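Local coordinates for protein acetaldehyde dehydrogenase (Acetylating) (Geobacillus thermoglucosidasius, PDB 5J78) that probably catalyses the reversible, NAD-dependent conversion of acetaldehyde and coenzyme A to acetyl-CoA, as an acetylating aldehyde dehydrogenase, at residues 63-68 against 178-183; 59-64 against 187-192. One frame throughout, in Å; residues are numbered along the deposited sequence.

Both contacts start from helix 55-84 and meet consecutive pieces of the chain, helix 170-186 in contact 1 and the loop that follows it in contact 2; their centres lie about 8 Å apart. Contact 1 is the buried one, a helix pair covering 294 Å² through alanines, methionines and an isoleucine, with a single serine hydroxyl bonded across. Contact 2 is only partly buried, covers 205 Å², and relies on apolar side chains set against a loop backbone. Ser64 belongs to both: its hydroxyl makes the bond of contact 1, while its CB packs on Ala187 in contact 2. A second link comes from Gln181, whose NE2 lies 3.1 Å from Pro190 O, a probable hydrogen bond.

Contact 1. Residues 63-68 against 178-183; sequences ESMANA and RIMQEA
Ala68 and Ala183 meet methyl to methyl, their CB atoms 3.5 Å apart, tighter than usual for two carbons. Small residues here let the backbones come close: CA of Met65 stands 4.9 Å from CA of Ala183. The axes of segments 63-68 and 178-183 approach to 8.3 Å, their N-to-C directions 138° apart. The CG2 branch of Ile179 extends the apolar patch alongside Ala68 CB, at 4.1 Å.

The two methionines lie together on one side of this methyl pair, the side covered by helix 143-156, whose Ala151 touches both. Met65 turns CG anti to its carbonyl carbon (chi1 -70°), and that CG rests 3.6 Å from Met180 O. Met180, bent at chi2 and chi3, curls its thioether back to the partner helix, with CE 3.8 Å from Met65 O.

These are closely packed, roughly antiparallel helices of the aldehyde dehydrogenase fold: helix 170-186 joins the parallel neighbouring strands 160-165 and 194-196, and helix 55-84 packs on it.

One polar bond crosses. Ser64 OG donates to Ala183 O at 2.7 Å, approaching from above the carbonyl plane, 39° out of it. This gives the carbonyl, near the C-terminal end of helix 170-186, a side-chain donor.

Contact 2. Residues 59-64 against 187-192; sequences DKIVES and AGAPKG
A Schellman motif ends helix 170-186, with Gly188 as its positive-phi C-prime residue, and the side of helix 55-84 packs on this turn through Ile61 and Ala187. Its defining bonds are Ala189 N to Ala184 O and Gly188 N to Glu185 O.

Ile61 meets the turn with both branches. With CG1 anti to the residue's carbonyl carbon (chi1 -66°), that arm runs along the loop backbone: CG1 sits 3.6 Å from Ala187 O, and CD1 reaches 3.8 Å from Ala189 N. The Ala189 methyl faces the fork, 3.9 Å from CD1 and 4.1 Å from CG2 of Ile61. Leu50 of helix 28-51 and Val155 of helix 143-156 also touch Ile61, consistent with its burial.

The Ala187 methyl lies 3.7 Å from Ser64 CB, one turn beyond Ile61 on the helix, and 3.8 Å from Lys60 O. An alanine in place of Ile61 keeps neither CG2 nor the CG1–CD1 arm, and would probably open a gap between helix 55-84 and the Ala189 methyl and turn backbone.

Helix 55-84 thus packs on a Schellman motif with glycine at C-prime, which turns helix 170-186 into strand 194-196 in a beta-alpha-beta crossover from strand 160-165, consistent with a Rossmann-like fold.

Contact 1. Residues 63-68 against 178-183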
ATOM      1  N   GLU A  63     -23.363  34.787  12.713  1.00 17.88           N
ATOM      2  CA  GLU A  63     -23.887  35.998  12.107  1.00 21.05           C
ATOM      3  C   GLU A  63     -22.746  36.938  11.696  1.00 18.17           C
ATOM      4  O   GLU A  63     -22.755  37.476  10.595  1.00 19.87           O
ATOM      5  CB  GLU A  63     -24.835  36.709  13.071  1.00 23.85           C
ATOM      6  CG  GLU A  63     -25.267  38.081  12.590  1.00 37.65           C
ATOM      7  CD  GLU A  63     -26.197  38.756  13.564  1.00 48.29           C
ATOM      8  OE1 GLU A  63     -25.827  38.877  14.755  1.00 59.07           O
ATOM      9  OE2 GLU A  63     -27.299  39.140  13.138  1.00 49.41           O
ATOM     10  N   SER A  64     -21.770  37.109  12.587  1.00 24.53           N
ATOM     11  CA  SER A  64     -20.604  37.932  12.315  1.00 20.47           C
ATOM     12  C   SER A  64     -19.819  37.380  11.128  1.00 26.95           C
ATOM     13  O   SER A  64     -19.347  38.140  10.288  1.00 20.26           O
ATOM     14  CB  SER A  64     -19.709  38.016  13.552  1.00 18.00           C
ATOM     15  OG  SER A  64     -18.496  38.698  13.266  1.00 28.78           O
ATOM     16  N   MET A  65     -19.676  36.059  11.061  1.00 20.14           N
ATOM     17  CA  MET A  65     -19.007  35.421   9.925  1.00 21.21           C
ATOM     18  C   MET A  65     -19.767  35.736   8.637  1.00 19.51           C
ATOM     19  O   MET A  65     -19.174  36.137   7.633  1.00 19.00           O
ATOM     20  CB  MET A  65     -18.905  33.901  10.117  1.00 21.17           C
ATOM     21  CG  MET A  65     -17.947  33.455  11.198  1.00 17.84           C
ATOM     22  SD  MET A  65     -18.190  31.697  11.659  1.00 24.13           S
ATOM     23  CE  MET A  65     -17.771  30.897  10.116  1.00 28.17           C
ATOM     24  N   ALA A  66     -21.087  35.578   8.674  1.00 22.75           N
ATOM     25  CA  ALA A  66     -21.899  35.841   7.488  1.00 16.89           C
ATOM     26  C   ALA A  66     -21.750  37.291   7.028  1.00 27.81           C
ATOM     27  O   ALA A  66     -21.691  37.576   5.819  1.00 18.69           O
ATOM     28  CB  ALA A  66     -23.347  35.530   7.752  1.00 19.32           C
ATOM     29  N   ASN A  67     -21.689  38.205   7.995  1.00 18.37           N
ATOM     30  CA  ASN A  67     -21.614  39.626   7.681  1.00 22.21           C
ATOM     31  C   ASN A  67     -20.307  39.935   6.993  1.00 18.79           C
ATOM     32  O   ASN A  67     -20.266  40.686   6.023  1.00 21.69           O
ATOM     33  CB  ASN A  67     -21.752  40.489   8.939  1.00 23.01           C
ATOM     34  CG  ASN A  67     -23.181  40.581   9.432  1.00 37.55           C
ATOM     35  OD1 ASN A  67     -24.128  40.434   8.656  1.00 41.35           O
ATOM     36  ND2 ASN A  67     -23.348  40.836  10.732  1.00 50.25           N
ATOM     37  N   ALA A  68     -19.238  39.332   7.483  1.00 23.95           N
ATOM     38  CA  ALA A  68     -17.921  39.584   6.929  1.00 29.74           C
ATOM     39  C   ALA A  68     -17.811  39.036   5.509  1.00 25.36           C
ATOM     40  O   ALA A  68     -17.164  39.639   4.653  1.00 24.25           O
ATOM     41  CB  ALA A  68     -16.854  38.983   7.826  1.00 20.18           C
ATOM     42  N   ARG A 178      -9.212  33.060   6.424  0.51 20.07           N
ATOM     43  CA  ARG A 178      -8.685  34.116   7.280  0.51 18.69           C
ATOM     44  C   ARG A 178      -9.809  35.077   7.681  0.51 19.95           C
ATOM     45  O   ARG A 178      -9.978  35.409   8.850  0.51 18.49           O
ATOM     46  CB  ARG A 178      -7.571  34.869   6.536  0.51 24.27           C
ATOM     47  CG  ARG A 178      -6.416  35.391   7.374  0.51 29.06           C
ATOM     48  CD  ARG A 178      -5.252  35.867   6.465  0.51 22.31           C
ATOM     49  NE  ARG A 178      -4.384  34.755   6.052  0.51 21.85           N
ATOM     50  CZ  ARG A 178      -4.091  34.415   4.798  0.51 19.09           C
ATOM     51  NH1 ARG A 178      -4.581  35.094   3.750  0.51 17.86           N
ATOM     52  NH2 ARG A 178      -3.286  33.378   4.596  0.51 24.69           N
ATOM     53  N   ILE A 179     -10.586  35.499   6.691  1.00 22.92           N
ATOM     54  CA  ILE A 179     -11.698  36.404   6.911  1.00 19.90           C
ATOM     55  C   ILE A 179     -12.785  35.761   7.788  1.00 23.15           C
ATOM     56  O   ILE A 179     -13.340  36.420   8.656  1.00 18.79           O
ATOM     57  CB  ILE A 179     -12.295  36.860   5.568  1.00 18.19           C
ATOM     58  CG1 ILE A 179     -11.354  37.869   4.897  1.00 24.60           C
ATOM     59  CG2 ILE A 179     -13.648  37.532   5.756  1.00 23.39           C
ATOM     60  CD1 ILE A 179     -11.626  38.056   3.436  1.00 37.09           C
ATOM     61  N   MET A 180     -13.078  34.480   7.573  1.00 24.86           N
ATOM     62  CA  MET A 180     -14.040  33.769   8.423  1.00 21.29           C
ATOM     63  C   MET A 180     -13.585  33.709   9.899  1.00 19.28           C
ATOM     64  O   MET A 180     -14.384  33.950  10.809  1.00 17.69           O
ATOM     65  CB  MET A 180     -14.284  32.357   7.869  1.00 17.34           C
ATOM     66  CG  MET A 180     -15.111  32.295   6.572  1.00 19.16           C
ATOM     67  SD  MET A 180     -16.654  33.264   6.552  1.00 24.23           S
ATOM     68  CE  MET A 180     -16.065  34.824   5.961  1.00 31.28           C
ATOM     69  N   GLN A 181     -12.305  33.403  10.135  1.00 18.24           N
ATOM     70  CA  GLN A 181     -11.766  33.289  11.497  1.00 20.68           C
ATOM     71  C   GLN A 181     -11.737  34.634  12.221  1.00 26.29           C
ATOM     72  O   GLN A 181     -12.033  34.716  13.412  1.00 14.96           O
ATOM     73  CB  GLN A 181     -10.357  32.691  11.463  1.00 19.60           C
ATOM     74  CG  GLN A 181      -9.616  32.736  12.770  1.00 18.53           C
ATOM     75  CD  GLN A 181     -10.225  31.793  13.795  1.00 29.33           C
ATOM     76  OE1 GLN A 181     -10.929  30.838  13.440  1.00 26.14           O
ATOM     77  NE2 GLN A 181      -9.965  32.057  15.070  1.00 19.00           N
ATOM     78  N   GLU A 182     -11.351  35.685  11.511  1.00 18.47           N
ATOM     79  CA  GLU A 182     -11.304  37.020  12.113  1.00 20.30           C
ATOM     80  C   GLU A 182     -12.700  37.499  12.481  1.00 20.72           C
ATOM     81  O   GLU A 182     -12.898  38.066  13.549  1.00 24.75           O
ATOM     82  CB  GLU A 182     -10.621  38.013  11.165  1.00 25.68           C
ATOM     83  CG  GLU A 182      -9.128  37.781  11.135  1.00 50.65           C
ATOM     84  CD  GLU A 182      -8.385  38.625  10.123  1.00 63.83           C
ATOM     85  OE1 GLU A 182      -9.035  39.416   9.392  1.00 52.68           O
ATOM     86  OE2 GLU A 182      -7.137  38.484  10.074  1.00 49.08           O
ATOM     87  N   ALA A 183     -13.666  37.270  11.596  1.00 20.49           N
ATOM     88  CA  ALA A 183     -15.068  37.569  11.898  1.00 22.71           C
ATOM     89  C   ALA A 183     -15.567  36.785  13.122  1.00 24.74           C
ATOM     90  O   ALA A 183     -16.307  37.305  13.951  1.00 20.85           O
ATOM     91  CB  ALA A 183     -15.933  37.260  10.687  1.00 20.30           C
TER

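Contact 2. Residues 59-64 against 187-192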
ATOM      1  N   ASP A  59     -24.750  31.601  17.740  1.00 18.09           N
ATOM      2  CA  ASP A  59     -25.448  32.300  16.670  1.00 21.45           C
ATOM      3  C   ASP A  59     -24.844  33.686  16.384  1.00 25.92           C
ATOM      4  O   ASP A  59     -24.811  34.109  15.233  1.00 24.73           O
ATOM      5  CB  ASP A  59     -26.937  32.436  16.984  1.00 30.26           C
ATOM      6  CG  ASP A  59     -27.686  31.100  16.888  1.00 34.49           C
ATOM      7  OD1 ASP A  59     -27.119  30.099  16.395  1.00 24.98           O
ATOM      8  OD2 ASP A  59     -28.864  31.067  17.280  1.00 23.16           O
ATOM      9  N   LYS A  60     -24.357  34.378  17.413  1.00 20.00           N
ATOM     10  CA  LYS A  60     -23.664  35.654  17.202  1.00 25.27           C
ATOM     11  C   LYS A  60     -22.386  35.474  16.369  1.00 24.88           C
ATOM     12  O   LYS A  60     -22.099  36.281  15.485  1.00 25.28           O
ATOM     13  CB  LYS A  60     -23.316  36.308  18.540  1.00 25.10           C
ATOM     14  CG  LYS A  60     -24.491  36.992  19.208  1.00 55.90           C
ATOM     15  CD  LYS A  60     -24.122  37.512  20.595  1.00 60.76           C
ATOM     16  CE  LYS A  60     -25.353  37.991  21.375  1.00 64.58           C
ATOM     17  NZ  LYS A  60     -25.915  39.288  20.884  1.00 75.65           N
ATOM     18  N   ILE A  61     -21.616  34.426  16.666  1.00 21.69           N
ATOM     19  CA  ILE A  61     -20.424  34.107  15.881  1.00 18.97           C
ATOM     20  C   ILE A  61     -20.794  33.842  14.413  1.00 20.26           C
ATOM     21  O   ILE A  61     -20.175  34.399  13.498  1.00 18.13           O
ATOM     22  CB  ILE A  61     -19.675  32.895  16.479  1.00 25.55           C
ATOM     23  CG1 ILE A  61     -19.132  33.298  17.861  1.00 20.10           C
ATOM     24  CG2 ILE A  61     -18.536  32.418  15.525  1.00 19.62           C
ATOM     25  CD1 ILE A  61     -18.657  32.171  18.728  1.00 24.72           C
ATOM     26  N   VAL A  62     -21.815  33.020  14.184  1.00 18.27           N
ATOM     27  CA  VAL A  62     -22.188  32.665  12.806  1.00 20.35           C
ATOM     28  C   VAL A  62     -22.631  33.915  12.027  1.00 26.34           C
ATOM     29  O   VAL A  62     -22.314  34.083  10.832  1.00 20.43           O
ATOM     30  CB  VAL A  62     -23.298  31.600  12.789  1.00 15.12           C
ATOM     31  CG1 VAL A  62     -23.788  31.332  11.384  1.00 18.54           C
ATOM     32  CG2 VAL A  62     -22.800  30.269  13.462  1.00 21.46           C
ATOM     33  N   GLU A  63     -23.363  34.787  12.713  1.00 17.88           N
ATOM     34  CA  GLU A  63     -23.887  35.998  12.107  1.00 21.05           C
ATOM     35  C   GLU A  63     -22.746  36.938  11.696  1.00 18.17           C
ATOM     36  O   GLU A  63     -22.755  37.476  10.595  1.00 19.87           O
ATOM     37  CB  GLU A  63     -24.835  36.709  13.071  1.00 23.85           C
ATOM     38  CG  GLU A  63     -25.267  38.081  12.590  1.00 37.65           C
ATOM     39  CD  GLU A  63     -26.197  38.756  13.564  1.00 48.29           C
ATOM     40  OE1 GLU A  63     -25.827  38.877  14.755  1.00 59.07           O
ATOM     41  OE2 GLU A  63     -27.299  39.140  13.138  1.00 49.41           O
ATOM     42  N   SER A  64     -21.770  37.109  12.587  1.00 24.53           N
ATOM     43  CA  SER A  64     -20.604  37.932  12.315  1.00 20.47           C
ATOM     44  C   SER A  64     -19.819  37.380  11.128  1.00 26.95           C
ATOM     45  O   SER A  64     -19.347  38.140  10.288  1.00 20.26           O
ATOM     46  CB  SER A  64     -19.709  38.016  13.552  1.00 18.00           C
ATOM     47  OG  SER A  64     -18.496  38.698  13.266  1.00 28.78           O
ATOM     48  N   ALA A 187     -16.554  38.188  17.306  1.00 24.24           N
ATOM     49  CA  ALA A 187     -17.778  37.928  18.053  1.00 23.23           C
ATOM     50  C   ALA A 187     -17.595  36.903  19.187  1.00 22.39           C
ATOM     51  O   ALA A 187     -18.573  36.369  19.700  1.00 26.12           O
ATOM     52  CB  ALA A 187     -18.856  37.464  17.109  1.00 22.18           C
ATOM     53  N   GLY A 188     -16.355  36.618  19.553  1.00 24.70           N
ATOM     54  CA  GLY A 188     -16.078  35.795  20.726  1.00 24.84           C
ATOM     55  C   GLY A 188     -15.468  34.419  20.493  1.00 32.11           C
ATOM     56  O   GLY A 188     -15.099  33.718  21.452  1.00 28.32           O
ATOM     57  N   ALA A 189     -15.351  34.007  19.239  1.00 21.73           N
ATOM     58  CA  ALA A 189     -14.825  32.673  18.959  1.00 18.98           C
ATOM     59  C   ALA A 189     -13.363  32.573  19.423  1.00 25.44           C
ATOM     60  O   ALA A 189     -12.656  33.585  19.478  1.00 29.15           O
ATOM     61  CB  ALA A 189     -14.941  32.355  17.475  1.00 23.84           C
ATOM     62  N   PRO A 190     -12.904  31.357  19.765  1.00 26.67           N
ATOM     63  CA  PRO A 190     -11.491  31.118  20.098  1.00 20.29           C
ATOM     64  C   PRO A 190     -10.557  31.137  18.879  1.00 22.64           C
ATOM     65  O   PRO A 190     -10.970  30.800  17.757  1.00 17.83           O
ATOM     66  CB  PRO A 190     -11.521  29.714  20.711  1.00 24.61           C
ATOM     67  CG  PRO A 190     -12.665  29.064  20.032  1.00 22.42           C
ATOM     68  CD  PRO A 190     -13.705  30.134  19.935  1.00 24.82           C
ATOM     69  N   LYS A 191      -9.296  31.487  19.103  1.00 16.48           N
ATOM     70  CA  LYS A 191      -8.282  31.358  18.056  1.00 19.67           C
ATOM     71  C   LYS A 191      -8.163  29.904  17.585  1.00 25.05           C
ATOM     72  O   LYS A 191      -8.296  28.983  18.392  1.00 21.65           O
ATOM     73  CB  LYS A 191      -6.917  31.830  18.547  1.00 27.04           C
ATOM     74  CG  LYS A 191      -6.809  33.329  18.695  1.00 41.94           C
ATOM     75  CD  LYS A 191      -5.490  33.743  19.344  1.00 57.38           C
ATOM     76  CE  LYS A 191      -5.462  35.249  19.601  1.00 55.93           C
ATOM     77  NZ  LYS A 191      -5.758  36.048  18.368  1.00 50.55           N
ATOM     78  N   GLY A 192      -7.901  29.710  16.292  1.00 21.28           N
ATOM     79  CA  GLY A 192      -7.565  28.397  15.764  1.00 23.25           C
ATOM     80  C   GLY A 192      -8.760  27.576  15.311  1.00 25.71           C
ATOM     81  O   GLY A 192      -8.598  26.442  14.870  1.00 27.47           O
TER